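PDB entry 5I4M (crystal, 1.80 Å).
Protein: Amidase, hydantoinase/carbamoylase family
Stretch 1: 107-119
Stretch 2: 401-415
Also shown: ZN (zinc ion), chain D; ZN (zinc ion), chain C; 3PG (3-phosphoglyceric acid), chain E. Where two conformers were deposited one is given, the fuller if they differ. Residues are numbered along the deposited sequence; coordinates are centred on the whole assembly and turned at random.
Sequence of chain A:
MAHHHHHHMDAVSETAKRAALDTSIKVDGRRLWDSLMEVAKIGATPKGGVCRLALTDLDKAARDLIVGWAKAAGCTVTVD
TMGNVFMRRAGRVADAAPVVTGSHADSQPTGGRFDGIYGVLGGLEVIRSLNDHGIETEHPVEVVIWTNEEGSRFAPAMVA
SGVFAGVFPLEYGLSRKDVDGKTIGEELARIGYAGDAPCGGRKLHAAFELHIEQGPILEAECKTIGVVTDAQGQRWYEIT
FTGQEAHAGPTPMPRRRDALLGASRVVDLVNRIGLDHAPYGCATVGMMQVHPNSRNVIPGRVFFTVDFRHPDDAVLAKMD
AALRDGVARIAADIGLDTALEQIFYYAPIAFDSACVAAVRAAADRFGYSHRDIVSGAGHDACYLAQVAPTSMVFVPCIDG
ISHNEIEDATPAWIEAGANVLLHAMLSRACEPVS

Stretch 1 107-119: SQPTGGRFDGIYG
Stretch 2, residues 401-415: ISHNEIEDATPAWIE

Residues 107-119 and 401-415 pack together in the same direction, burying 824 Å² between them. The register runs from Gly111 beside His403 (CA to CA 4.9 Å) and Thr110 beside Asn404 (CA to CA 5.0 Å), through Gly112 and Glu405 (CA to CA 4.6 Å), to Tyr118 and Ile414, where the CA atoms stand 7.9 Å apart. Both segments are largely loop and end in helices that begin at Ile117 and Pro411.

Glu407 organizes the middle of the contact. Its CA-to-CB bond points toward the first segment, with chi1 180°, chi2 -169° and chi3 -82°, and Glu407 OE2 accepts two backbone hydrogen bonds, from Phe114 N at 2.9 Å and Asp115 N at 2.8 Å. Glu407 OE1 is satisfied separately, by Ser402 OG at 2.6 Å and by a water at 2.7 Å. That water also accepts from Gly112 N (2.9 Å) and His403 N (3.0 Å), so it joins both backbones to the carboxylate. Gly112 (phi/psi -98/173) leaves room for this arrangement: an ideal CB would lie 2.3 Å from Glu407 CD. The glutamate closes a type I turn starting at Asn404, with Glu407 N bonded to Asn404 O at 3.0 Å; Asn404 OD1 accepts from Ile406 N, also at 3.0 Å.

Upstream, Thr110 (chi1 55°, p) donates from OG1 to His403 O at 2.9 Å. Thr110 O lies 3.0 Å from Asn404 N, at an angle too poor for a hydrogen bond. Gly111 O receives a CA-H contact from Glu405 CA at 3.5 Å.

His403, at phi/psi 60/30 and chi1 -74° (m), starts with CA-to-CB pointing away, yet its ring reaches back. Gln108 CG covers one ring face, 3.4 Å from the centroid of the His403 ring. At the ring edge, His403 NE2 and Asp115 OD2 are 3.1 Å apart because both bind the same zinc, at 2.1 and 2.0 Å respectively; this is shared coordination, not a hydrogen bond. Asp115 (chi1 177°, t) binds the second zinc through OD1 at 2.1 Å, and the phosphate of 3-phosphoglyceric acid coordinates both metals.

Arg113 (m, t, m) leaves sideways at CA-to-CB, but its end comes nearer to the second segment and meets Asp408. Arg113 NH2 to Asp408 OD1 is 3.1 Å, a salt bridge whose hydrogen bond is weak. A water accepts from Arg113 N and NE, each at 3.0 Å, and donates to Glu405 O (2.8 Å) and Glu407 O (2.6 Å). Another accepts from Arg113 NH1 at 3.1 Å and donates to Asp408 OD1 at 2.9 Å.

The remaining packing is mostly apolar. Phe114 (chi1 -60°, chi2 -83°) has Ala409 CB over one face, 4.1 Å from its centroid, while Phe114 CD1 meets Ile414 CD1 at 3.8 Å. Ile414 (m, m) also lays CD1 over the Tyr118 ring, 3.6 Å from the centroid. Tyr118 (chi1 173°, chi2 41°) donates from OH to Ile414 O at 2.7 Å. The second helix is capped by Thr410 OG1, which accepts from Trp413 N at 3.0 Å.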

ATOM      1  N   SER A 107       7.127   5.057 -18.955  1.00  8.38           N
ATOM      2  CA  SER A 107       8.115   4.506 -18.041  1.00  6.33           C
ATOM      3  C   SER A 107       7.454   3.959 -16.787  1.00  6.52           C
ATOM      4  O   SER A 107       6.259   4.140 -16.540  1.00  6.77           O
ATOM      5  CB  SER A 107       9.157   5.558 -17.625  1.00  7.92           C
ATOM      6  OG  SER A 107       8.647   6.366 -16.576  1.00 10.16           O
ATOM      7  N   GLN A 108       8.277   3.287 -15.994  1.00  7.58           N
ATOM      8  CA  GLN A 108       7.930   2.927 -14.638  1.00  8.34           C
ATOM      9  C   GLN A 108       7.981   4.160 -13.744  1.00  7.54           C
ATOM     10  O   GLN A 108       8.580   5.175 -14.111  1.00  8.80           O
ATOM     11  CB  GLN A 108       8.907   1.873 -14.129  1.00  7.34           C
ATOM     12  CG  GLN A 108       8.826   0.592 -14.892  1.00  9.00           C
ATOM     13  CD  GLN A 108       7.650  -0.226 -14.418  1.00  7.82           C
ATOM     14  OE1 GLN A 108       7.182  -0.045 -13.293  1.00  7.69           O
ATOM     15  NE2 GLN A 108       7.155  -1.120 -15.271  1.00  6.85           N
ATOM     16  N   PRO A 109       7.370   4.090 -12.555  1.00  7.98           N
ATOM     17  CA  PRO A 109       7.524   5.192 -11.592  1.00 10.17           C
ATOM     18  C   PRO A 109       8.969   5.402 -11.181  1.00 11.40           C
ATOM     19  O   PRO A 109       9.381   6.542 -10.939  1.00 11.74           O
ATOM     20  CB  PRO A 109       6.647   4.760 -10.408  1.00 11.34           C
ATOM     21  CG  PRO A 109       6.433   3.279 -10.586  1.00 11.18           C
ATOM     22  CD  PRO A 109       6.467   3.028 -12.067  1.00  8.01           C
ATOM     23  N   THR A 110       9.742   4.325 -11.077  1.00  9.19           N
ATOM     24  CA  THR A 110      11.192   4.384 -10.869  1.00  9.30           C
ATOM     25  C   THR A 110      11.918   4.134 -12.184  1.00 12.12           C
ATOM     26  O   THR A 110      12.850   3.327 -12.274  1.00 11.54           O
ATOM     27  CB  THR A 110      11.626   3.363  -9.818  1.00 10.83           C
ATOM     28  OG1 THR A 110      11.166   2.062 -10.206  1.00 12.15           O
ATOM     29  CG2 THR A 110      11.065   3.710  -8.457  1.00 10.54           C
ATOM     30  N   GLY A 111      11.485   4.810 -13.232  1.00  9.81           N
ATOM     31  CA  GLY A 111      11.998   4.506 -14.549  1.00 10.32           C
ATOM     32  C   GLY A 111      13.349   5.139 -14.834  1.00  9.64           C
ATOM     33  O   GLY A 111      13.768   6.131 -14.230  1.00 10.87           O
ATOM     34  N   GLY A 112      14.038   4.551 -15.808  1.00 12.11           N
ATOM     35  CA  GLY A 112      15.304   5.070 -16.270  1.00  8.88           C
ATOM     36  C   GLY A 112      15.143   5.898 -17.532  1.00  7.95           C
ATOM     37  O   GLY A 112      14.076   5.964 -18.139  1.00  8.76           O
ATOM     38  N   ARG A 113      16.247   6.525 -17.927  1.00  8.94           N
ATOM     39  CA  ARG A 113      16.263   7.401 -19.090  1.00  8.17           C
ATOM     40  C   ARG A 113      16.403   6.656 -20.411  1.00  8.54           C
ATOM     41  O   ARG A 113      16.437   7.307 -21.462  1.00  8.13           O
ATOM     42  CB  ARG A 113      17.406   8.417 -18.947  1.00  8.80           C
ATOM     43  CG  ARG A 113      17.167   9.433 -17.815  1.00 13.42           C
ATOM     44  CD  ARG A 113      18.425  10.237 -17.452  1.00 14.11           C
ATOM     45  NE  ARG A 113      19.468   9.346 -16.959  1.00 14.15           N
ATOM     46  CZ  ARG A 113      20.731   9.359 -17.362  1.00 19.21           C
ATOM     47  NH1 ARG A 113      21.142  10.258 -18.253  1.00 19.00           N
ATOM     48  NH2 ARG A 113      21.588   8.476 -16.856  1.00 22.58           N
ATOM     49  N   PHE A 114      16.471   5.322 -20.400  1.00  8.49           N
ATOM     50  CA  PHE A 114      16.748   4.596 -21.633  1.00  7.58           C
ATOM     51  C   PHE A 114      15.728   3.512 -21.972  1.00  7.14           C
ATOM     52  O   PHE A 114      15.504   3.225 -23.156  1.00  7.78           O
ATOM     53  CB  PHE A 114      18.152   3.993 -21.552  1.00  8.54           C
ATOM     54  CG  PHE A 114      19.232   5.022 -21.382  1.00  8.72           C
ATOM     55  CD1 PHE A 114      19.748   5.688 -22.488  1.00  8.78           C
ATOM     56  CD2 PHE A 114      19.705   5.356 -20.117  1.00  9.05           C
ATOM     57  CE1 PHE A 114      20.729   6.659 -22.340  1.00  9.35           C
ATOM     58  CE2 PHE A 114      20.694   6.324 -19.960  1.00 10.42           C
ATOM     59  CZ  PHE A 114      21.210   6.970 -21.073  1.00  9.79           C
ATOM     60  N   ASP A 115      15.121   2.883 -20.965  1.00  9.47           N
ATOM     61  CA  ASP A 115      14.160   1.807 -21.223  1.00  7.08           C
ATOM     62  C   ASP A 115      13.047   2.329 -22.122  1.00  7.36           C
ATOM     63  O   ASP A 115      12.413   3.344 -21.814  1.00  8.43           O
ATOM     64  CB  ASP A 115      13.621   1.293 -19.883  1.00  8.75           C
ATOM     65  CG  ASP A 115      12.548   0.222 -20.015  1.00 12.92           C
ATOM     66  OD1 ASP A 115      12.266  -0.279 -21.130  1.00  9.00           O
ATOM     67  OD2 ASP A 115      12.004  -0.153 -18.940  1.00  7.62           O
ATOM     68  N   GLY A 116      12.864   1.679 -23.271  1.00  7.61           N
ATOM     69  CA  GLY A 116      11.853   2.107 -24.223  1.00  7.04           C
ATOM     70  C   GLY A 116      12.193   3.332 -25.057  1.00  7.90           C
ATOM     71  O   GLY A 116      12.146   3.286 -26.291  1.00  7.81           O
ATOM     72  N   ILE A 117      12.509   4.450 -24.407  1.00  7.92           N
ATOM     73  CA  ILE A 117      12.669   5.685 -25.171  1.00  7.64           C
ATOM     74  C   ILE A 117      13.867   5.592 -26.118  1.00 10.99           C
ATOM     75  O   ILE A 117      13.860   6.192 -27.200  1.00  7.92           O
ATOM     76  CB  ILE A 117      12.768   6.897 -24.215  1.00  8.23           C
ATOM     77  CG1 ILE A 117      12.854   8.214 -25.002  1.00  7.18           C
ATOM     78  CG2 ILE A 117      13.960   6.753 -23.280  1.00  8.50           C
ATOM     79  CD1 ILE A 117      11.608   8.532 -25.825  1.00  7.73           C
ATOM     80  N   TYR A 118      14.899   4.830 -25.752  1.00  6.93           N
ATOM     81  CA  TYR A 118      16.035   4.641 -26.657  1.00  9.29           C
ATOM     82  C   TYR A 118      15.583   4.057 -27.994  1.00  9.22           C
ATOM     83  O   TYR A 118      16.007   4.519 -29.059  1.00  7.62           O
ATOM     84  CB  TYR A 118      17.070   3.740 -25.982  1.00 10.01           C
ATOM     85  CG  TYR A 118      18.251   3.290 -26.829  1.00  8.02           C
ATOM     86  CD1 TYR A 118      18.894   4.158 -27.714  1.00  8.67           C
ATOM     87  CD2 TYR A 118      18.748   1.997 -26.701  1.00  9.20           C
ATOM     88  CE1 TYR A 118      19.986   3.729 -28.456  1.00  8.93           C
ATOM     89  CE2 TYR A 118      19.832   1.565 -27.442  1.00  9.86           C
ATOM     90  CZ  TYR A 118      20.452   2.437 -28.311  1.00  9.12           C
ATOM     91  OH  TYR A 118      21.532   1.990 -29.041  1.00  9.76           O
ATOM     92  N   GLY A 119      14.699   3.059 -27.967  1.00 10.07           N
ATOM     93  CA  GLY A 119      14.254   2.462 -29.222  1.00  9.92           C
ATOM     94  C   GLY A 119      13.436   3.416 -30.074  1.00 12.07           C
ATOM     95  O   GLY A 119      13.518   3.387 -31.307  1.00 10.97           O
ATOM     96  N   ILE A 401      21.248  -2.708 -14.563  1.00 11.08           N
ATOM     97  CA  ILE A 401      20.061  -2.338 -13.805  0.73  9.24           C
ATOM     98  C   ILE A 401      19.081  -1.593 -14.700  1.00  9.33           C
ATOM     99  O   ILE A 401      19.457  -0.754 -15.532  1.00 11.52           O
ATOM    100  CB  ILE A 401      20.413  -1.522 -12.547  0.73 16.06           C
ATOM    101  CG1 ILE A 401      19.139  -1.299 -11.717  0.73 20.54           C
ATOM    102  CG2 ILE A 401      21.071  -0.217 -12.915  0.73 15.29           C
ATOM    103  CD1 ILE A 401      19.300  -1.588 -10.234  0.73 16.46           C
ATOM    104  N   SER A 402      17.805  -1.914 -14.529  1.00  7.02           N
ATOM    105  CA  SER A 402      16.716  -1.220 -15.184  1.00 10.30           C
ATOM    106  C   SER A 402      15.558  -1.199 -14.203  1.00  8.97           C
ATOM    107  O   SER A 402      15.578  -1.893 -13.180  1.00 11.36           O
ATOM    108  CB  SER A 402      16.330  -1.891 -16.506  1.00 12.69           C
ATOM    109  OG  SER A 402      15.335  -1.143 -17.178  1.00 11.13           O
ATOM    110  N   HIS A 403      14.557  -0.376 -14.510  1.00  8.05           N
ATOM    111  CA  HIS A 403      13.437  -0.113 -13.606  1.00  6.70           C
ATOM    112  C   HIS A 403      13.917   0.479 -12.282  1.00  9.91           C
ATOM    113  O   HIS A 403      13.282   0.314 -11.237  1.00  8.52           O
ATOM    114  CB  HIS A 403      12.584  -1.370 -13.405  1.00  7.00           C
ATOM    115  CG  HIS A 403      11.731  -1.678 -14.603  1.00  7.27           C
ATOM    116  ND1 HIS A 403      10.705  -2.596 -14.589  1.00  7.06           N
ATOM    117  CD2 HIS A 403      11.754  -1.157 -15.856  1.00  7.51           C
ATOM    118  CE1 HIS A 403      10.134  -2.632 -15.783  1.00  9.02           C
ATOM    119  NE2 HIS A 403      10.751  -1.766 -16.570  1.00  8.53           N
ATOM    120  N   ASN A 404      15.030   1.208 -12.362  1.00  8.02           N
ATOM    121  CA  ASN A 404      15.611   2.009 -11.294  1.00  7.49           C
ATOM    122  C   ASN A 404      16.083   3.301 -11.951  1.00 10.54           C
ATOM    123  O   ASN A 404      16.521   3.288 -13.103  1.00  8.04           O
ATOM    124  CB  ASN A 404      16.775   1.253 -10.610  1.00 11.48           C
ATOM    125  CG  ASN A 404      17.341   1.982  -9.386  1.00 11.33           C
ATOM    126  OD1 ASN A 404      17.754   3.143  -9.457  1.00 12.25           O
ATOM    127  ND2 ASN A 404      17.379   1.278  -8.253  1.00 11.50           N
ATOM    128  N   GLU A 405      15.956   4.418 -11.240  1.00 11.08           N
ATOM    129  CA  GLU A 405      16.261   5.712 -11.842  1.00  9.76           C
ATOM    130  C   GLU A 405      17.742   5.892 -12.174  1.00 12.04           C
ATOM    131  O   GLU A 405      18.077   6.798 -12.947  1.00 11.25           O
ATOM    132  CB  GLU A 405      15.778   6.819 -10.908  1.00  7.77           C
ATOM    133  CG  GLU A 405      14.263   6.828 -10.761  1.00  9.84           C
ATOM    134  CD  GLU A 405      13.794   7.404  -9.448  1.00 15.02           C
ATOM    135  OE1 GLU A 405      13.777   8.642  -9.307  1.00 15.15           O
ATOM    136  OE2 GLU A 405      13.433   6.617  -8.553  1.00 16.14           O
ATOM    137  N   ILE A 406      18.629   5.045 -11.636  1.00  8.11           N
ATOM    138  CA  ILE A 406      20.045   5.112 -11.978  1.00  9.04           C
ATOM    139  C   ILE A 406      20.387   4.319 -13.231  1.00 10.70           C
ATOM    140  O   ILE A 406      21.569   4.214 -13.574  1.00 11.27           O
ATOM    141  CB  ILE A 406      20.944   4.610 -10.828  1.00 12.73           C
ATOM    142  CG1 ILE A 406      20.739   3.109 -10.614  1.00 17.77           C
ATOM    143  CG2 ILE A 406      20.689   5.413  -9.551  1.00 17.86           C
ATOM    144  CD1 ILE A 406      21.639   2.513  -9.563  1.00 24.47           C
ATOM    145  N   GLU A 407      19.395   3.762 -13.918  1.00  9.13           N
ATOM    146  CA  GLU A 407      19.616   3.100 -15.199  1.00  9.55           C
ATOM    147  C   GLU A 407      20.475   3.973 -16.109  1.00  9.98           C
ATOM    148  O   GLU A 407      20.276   5.189 -16.192  1.00 11.47           O
ATOM    149  CB  GLU A 407      18.253   2.822 -15.839  1.00 10.52           C
ATOM    150  CG  GLU A 407      18.284   2.137 -17.188  1.00 10.36           C
ATOM    151  CD  GLU A 407      16.923   2.163 -17.828  1.00  9.83           C
ATOM    152  OE1 GLU A 407      16.079   1.301 -17.479  1.00  7.63           O
ATOM    153  OE2 GLU A 407      16.683   3.079 -18.648  1.00  9.94           O
ATOM    154  N   ASP A 408      21.457   3.361 -16.774  1.00 10.86           N
ATOM    155  CA  ASP A 408      22.420   4.173 -17.507  1.00 12.13           C
ATOM    156  C   ASP A 408      23.036   3.389 -18.656  1.00 11.98           C
ATOM    157  O   ASP A 408      23.105   2.157 -18.626  1.00 12.47           O
ATOM    158  CB  ASP A 408      23.520   4.687 -16.573  1.00  9.92           C
ATOM    159  CG  ASP A 408      24.171   5.971 -17.073  1.00 22.49           C
ATOM    160  OD1 ASP A 408      23.665   6.586 -18.047  1.00 18.55           O
ATOM    161  OD2 ASP A 408      25.188   6.373 -16.467  1.00 21.94           O
ATOM    162  N   ALA A 409      23.492   4.132 -19.667  1.00 10.36           N
ATOM    163  CA  ALA A 409      24.188   3.558 -20.814  1.00  9.33           C
ATOM    164  C   ALA A 409      25.249   4.548 -21.269  1.00 11.11           C
ATOM    165  O   ALA A 409      25.117   5.752 -21.053  1.00 12.71           O
ATOM    166  CB  ALA A 409      23.228   3.248 -21.961  1.00  8.99           C
ATOM    167  N   THR A 410      26.307   4.037 -21.881  1.00 11.74           N
ATOM    168  CA  THR A 410      27.340   4.945 -22.366  1.00 12.21           C
ATOM    169  C   THR A 410      26.971   5.494 -23.741  1.00 11.81           C
ATOM    170  O   THR A 410      26.255   4.844 -24.506  1.00 10.40           O
ATOM    171  CB  THR A 410      28.682   4.236 -22.475  1.00 13.66           C
ATOM    172  OG1 THR A 410      28.615   3.280 -23.542  1.00 12.47           O
ATOM    173  CG2 THR A 410      29.030   3.543 -21.170  1.00 12.17           C
ATOM    174  N   PRO A 411      27.470   6.682 -24.086  1.00 12.41           N
ATOM    175  CA  PRO A 411      27.296   7.170 -25.466  1.00 13.59           C
ATOM    176  C   PRO A 411      27.745   6.173 -26.523  1.00 12.08           C
ATOM    177  O   PRO A 411      27.070   6.018 -27.552  1.00 11.13           O
ATOM    178  CB  PRO A 411      28.145   8.453 -25.478  1.00 12.04           C
ATOM    179  CG  PRO A 411      28.067   8.943 -24.054  1.00 12.10           C
ATOM    180  CD  PRO A 411      28.044   7.708 -23.193  1.00 11.92           C
ATOM    181  N   ALA A 412      28.866   5.481 -26.289  1.00 11.60           N
ATOM    182  CA  ALA A 412      29.338   4.469 -27.234  1.00 11.62           C
ATOM    183  C   ALA A 412      28.285   3.392 -27.476  1.00 11.02           C
ATOM    184  O   ALA A 412      28.014   3.030 -28.628  1.00 10.95           O
ATOM    185  CB  ALA A 412      30.638   3.840 -26.733  1.00 12.01           C
ATOM    186  N   TRP A 413      27.696   2.848 -26.401  1.00 10.65           N
ATOM    187  CA  TRP A 413      26.667   1.819 -26.567  1.00 10.13           C
ATOM    188  C   TRP A 413      25.466   2.361 -27.321  1.00 14.57           C
ATOM    189  O   TRP A 413      24.913   1.686 -28.196  1.00 12.76           O
ATOM    190  CB  TRP A 413      26.206   1.286 -25.209  1.00  9.82           C
ATOM    191  CG  TRP A 413      27.236   0.544 -24.465  1.00 12.36           C
ATOM    192  CD1 TRP A 413      28.386  -0.023 -24.963  1.00 11.68           C
ATOM    193  CD2 TRP A 413      27.227   0.279 -23.065  1.00 10.02           C
ATOM    194  NE1 TRP A 413      29.086  -0.623 -23.946  1.00 10.70           N
ATOM    195  CE2 TRP A 413      28.399  -0.451 -22.770  1.00 11.97           C
ATOM    196  CE3 TRP A 413      26.340   0.591 -22.023  1.00  9.77           C
ATOM    197  CZ2 TRP A 413      28.707  -0.875 -21.478  1.00 10.54           C
ATOM    198  CZ3 TRP A 413      26.653   0.174 -20.732  1.00 10.89           C
ATOM    199  CH2 TRP A 413      27.830  -0.545 -20.474  1.00 10.22           C
ATOM    200  N   ILE A 414      25.008   3.556 -26.945  1.00 11.41           N
ATOM    201  CA  ILE A 414      23.826   4.138 -27.575  1.00 10.80           C
ATOM    202  C   ILE A 414      24.049   4.291 -29.074  1.00  9.97           C
ATOM    203  O   ILE A 414      23.207   3.899 -29.889  1.00 12.95           O
ATOM    204  CB  ILE A 414      23.482   5.482 -26.902  1.00 11.84           C
ATOM    205  CG1 ILE A 414      23.012   5.239 -25.469  1.00  9.51           C
ATOM    206  CG2 ILE A 414      22.417   6.255 -27.688  1.00 11.01           C
ATOM    207  CD1 ILE A 414      21.777   4.321 -25.385  1.00  8.98           C
ATOM    208  N   GLU A 415      25.206   4.837 -29.458  1.00 13.12           N
ATOM    209  CA  GLU A 415      25.501   5.034 -30.874  1.00 10.77           C
ATOM    210  C   GLU A 415      25.630   3.703 -31.607  1.00 15.85           C
ATOM    211  O   GLU A 415      25.103   3.547 -32.717  1.00 10.62           O
ATOM    212  CB  GLU A 415      26.779   5.870 -31.028  1.00 12.42           C
ATOM    213  CG  GLU A 415      27.249   6.050 -32.460  1.00 11.75           C
ATOM    214  CD  GLU A 415      28.400   7.024 -32.561  1.00 17.55           C
ATOM    215  OE1 GLU A 415      28.943   7.202 -33.663  1.00 22.04           O
ATOM    216  OE2 GLU A 415      28.751   7.623 -31.532  1.00 23.76           O
TER
HETATM  217 ZN    ZN D 502      10.361  -1.279 -18.620  0.83  9.19          ZN
HETATM  218 ZN    ZN C 501      11.079  -1.491 -22.412  0.75 10.74          ZN
HETATM  219  C1  3PG E 503       8.276  -6.437 -18.671  0.84 11.34           C
HETATM  220  O1  3PG E 503       8.177  -6.259 -17.444  0.84  7.50           O
HETATM  221  O2  3PG E 503       9.077  -7.254 -19.174  0.84  7.96           O
HETATM  222  C2  3PG E 503       7.383  -5.629 -19.569  0.84 16.11           C
HETATM  223  O3  3PG E 503       7.260  -6.267 -20.853  0.84 23.09           O
HETATM  224  C3  3PG E 503       8.005  -4.263 -19.748  0.84 12.18           C
HETATM  225  O1P 3PG E 503       9.250  -4.399 -20.437  0.84 10.20           O
HETATM  226  P   3PG E 503      10.309  -3.151 -20.423  0.84 21.06           P
HETATM  227  O2P 3PG E 503       9.504  -1.904 -20.704  0.84 12.66           O
HETATM  228  O3P 3PG E 503      10.876  -3.175 -19.011  0.84  7.41           O
HETATM  229  O4P 3PG E 503      11.297  -3.504 -21.550  0.84 15.10           O
HETATM  230  O   HOH W   1      10.301   7.813  -8.465  1.00 36.70           O
HETATM  231  O   HOH W   2      13.601   1.768 -16.429  1.00  9.48           O
HETATM  232  O   HOH W   3      18.286   6.859 -15.746  1.00  9.56           O
HETATM  233  O   HOH W   4      24.029   9.355 -18.666  1.00 23.53           O
HETATM  234  O   HOH W   5      10.144  -2.678 -23.990  1.00 10.03           O